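Local coordinates for glutathione S-transferase (Burkholderia glumae, PDB 4ISD), which binds glutathione and probably catalyses conjugation of its thiol to electrophilic substrates, at the interface of chains A and B. Sequence-based numbering; all coordinates share one arbitrary frame. Chains: chain A/B, Glutathione S-transferase.

The interface of chains A and B. Residues chain A 106, 110, 113-114, 150; chain B 57-58, 60, 73.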
loop_
_atom_site.group_PDB
_atom_site.type_symbol
_atom_site.label_atom_id
_atom_site.label_comp_id
_atom_site.label_asym_id
_atom_site.label_seq_id
_atom_site.Cartn_x
_atom_site.Cartn_y
_atom_site.Cartn_z
ATOM N N GLN A 106 1.851 -6.680 4.078
ATOM C CA GLN A 106 0.832 -6.276 5.040
ATOM C C GLN A 106 1.281 -5.147 5.978
ATOM O O GLN A 106 0.556 -4.168 6.172
ATOM C CB GLN A 106 0.384 -7.463 5.872
ATOM C CG GLN A 106 -0.369 -7.058 7.120
ATOM C CD GLN A 106 -0.868 -8.259 7.892
ATOM O OE1 GLN A 106 -2.052 -8.627 7.805
ATOM N NE2 GLN A 106 0.038 -8.893 8.645
ATOM N N TRP A 110 -0.292 -1.376 6.145
ATOM C CA TRP A 110 -0.979 -1.023 7.370
ATOM C C TRP A 110 -0.452 0.318 7.835
ATOM O O TRP A 110 -1.223 1.254 8.076
ATOM C CB TRP A 110 -0.750 -2.076 8.445
ATOM C CG TRP A 110 -1.611 -1.875 9.653
ATOM C CD1 TRP A 110 -2.828 -1.243 9.709
ATOM C CD2 TRP A 110 -1.310 -2.287 10.990
ATOM N NE1 TRP A 110 -3.304 -1.250 11.003
ATOM C CE2 TRP A 110 -2.390 -1.888 11.803
ATOM C CE3 TRP A 110 -0.246 -2.973 11.569
ATOM C CZ2 TRP A 110 -2.421 -2.150 13.174
ATOM C CZ3 TRP A 110 -0.283 -3.228 12.920
ATOM C CH2 TRP A 110 -1.362 -2.816 13.713
ATOM N N SER A 113 -1.649 3.271 5.877
ATOM C CA SER A 113 -3.098 3.511 5.743
ATOM C C SER A 113 -3.892 3.527 7.057
ATOM O O SER A 113 -5.123 3.596 7.043
ATOM C CB SER A 113 -3.724 2.472 4.813
ATOM O OG SER A 113 -3.640 1.178 5.391
ATOM N N ASP A 114 -3.198 3.420 8.182
ATOM C CA ASP A 114 -3.848 3.497 9.481
ATOM C C ASP A 114 -3.081 4.518 10.310
ATOM O O ASP A 114 -2.158 5.167 9.797
ATOM C CB ASP A 114 -3.814 2.132 10.170
ATOM C CG ASP A 114 -5.101 1.811 10.915
ATOM O OD1 ASP A 114 -5.953 2.711 11.080
ATOM O OD2 ASP A 114 -5.255 0.646 11.340
ATOM N N ALA A 150 0.810 -4.356 18.347
ATOM C CA ALA A 150 1.542 -4.904 17.210
ATOM C C ALA A 150 3.026 -5.013 17.553
ATOM O O ALA A 150 3.662 -6.033 17.282
ATOM C CB ALA A 150 1.348 -4.039 15.979
ATOM N N LEU B 57 -4.008 -9.170 12.637
ATOM C CA LEU B 57 -3.080 -8.282 13.344
ATOM C C LEU B 57 -3.594 -6.841 13.448
ATOM O O LEU B 57 -3.503 -6.202 14.494
ATOM C CB LEU B 57 -1.724 -8.285 12.625
ATOM C CG LEU B 57 -0.656 -7.283 13.076
ATOM C CD1 LEU B 57 -0.017 -7.710 14.393
ATOM C CD2 LEU B 57 0.399 -7.092 11.976
ATOM N N THR B 58 -4.129 -6.341 12.344
ATOM C CA THR B 58 -4.476 -4.932 12.205
ATOM C C THR B 58 -5.841 -4.593 12.793
ATOM O O THR B 58 -6.155 -3.421 13.020
ATOM C CB THR B 58 -4.470 -4.547 10.728
ATOM O OG1 THR B 58 -5.544 -5.227 10.060
ATOM C CG2 THR B 58 -3.142 -4.957 10.101
ATOM N N ARG B 60 -8.721 -4.974 11.341
ATOM C CA ARG B 60 -9.533 -4.389 10.277
ATOM C C ARG B 60 -9.944 -5.481 9.290
ATOM O O ARG B 60 -9.308 -6.536 9.217
ATOM C CB ARG B 60 -8.762 -3.287 9.545
ATOM C CG ARG B 60 -8.394 -2.081 10.413
ATOM C CD ARG B 60 -8.117 -0.832 9.576
ATOM N NE ARG B 60 -6.957 -0.983 8.698
ATOM C CZ ARG B 60 -6.438 0.010 7.982
ATOM N NH1 ARG B 60 -5.380 -0.202 7.210
ATOM N NH2 ARG B 60 -6.976 1.221 8.044
ATOM N N GLU B 73 -5.117 -6.560 4.963
ATOM C CA GLU B 73 -4.726 -5.591 3.920
ATOM C C GLU B 73 -4.959 -6.144 2.498
ATOM O O GLU B 73 -4.139 -6.916 1.980
ATOM C CB GLU B 73 -3.279 -5.088 4.088
ATOM C CG GLU B 73 -3.050 -4.157 5.282
ATOM C CD GLU B 73 -3.693 -2.780 5.095
ATOM O OE1 GLU B 73 -3.859 -2.345 3.929
ATOM O OE2 GLU B 73 -4.028 -2.131 6.112
#
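Two nitrogens at the end of B:Arg60 hold A:Ser113, one bonding its hydroxyl and the other its carbonyl. NH1 donates to the hydroxyl OG of A:Ser113 at 2.9 Å, and this oxygen lies in the guanidinium plane. NH2 donates to the backbone O of A:Ser113 at 3.2 Å, from above the carbonyl plane. A:Ser113 is the last residue of helix 98-113.

Two carboxylates flank the same guanidinium, one over a face and one at an edge. The carboxylate of A:Asp114 lies nearly parallel to the guanidinium of B:Arg60, over one face toward the rim, the planes 11° apart. OD1 of A:Asp114 makes a long salt bridge to NH2 of B:Arg60 at 3.5 Å. Within chain B, NH1 of B:Arg60 donates to OE2 of B:Glu73 at 2.6 Å, a salt bridge as well, in the guanidinium plane and nearly along the C-O bond. A bend at chi3 (-64°) turns the end of the arginine chain toward these partners. In chain A, NE1 of the A:Trp110 indole donates to OD2 of A:Asp114 at 2.7 Å, on the anti lone pair. This bond ties the indole to the carboxylate and would help to set the position of both.

The apolar contact centres on A:Trp110. Its CG is anti to the backbone N (chi1 -171°), which lays the indole against B:Thr58, the two side chains running past each other in opposite directions. The methyl CG2 of B:Thr58 sits over one face, 3.4 Å from the centroid of the five-membered ring. CD2 of B:Leu57 touches CZ3 of A:Trp110 at the benzo end, 4.0 Å away, and also packs against the amide end of A:Gln106.

The patch recurs with the chains exchanged in the deposited two-fold pair. B:Arg60 and B:Glu73 also line the glutathione pocket. Dimers of this kind are typical of glutathione S-transferases, so the contact probably joins the subunits and may steady that pocket.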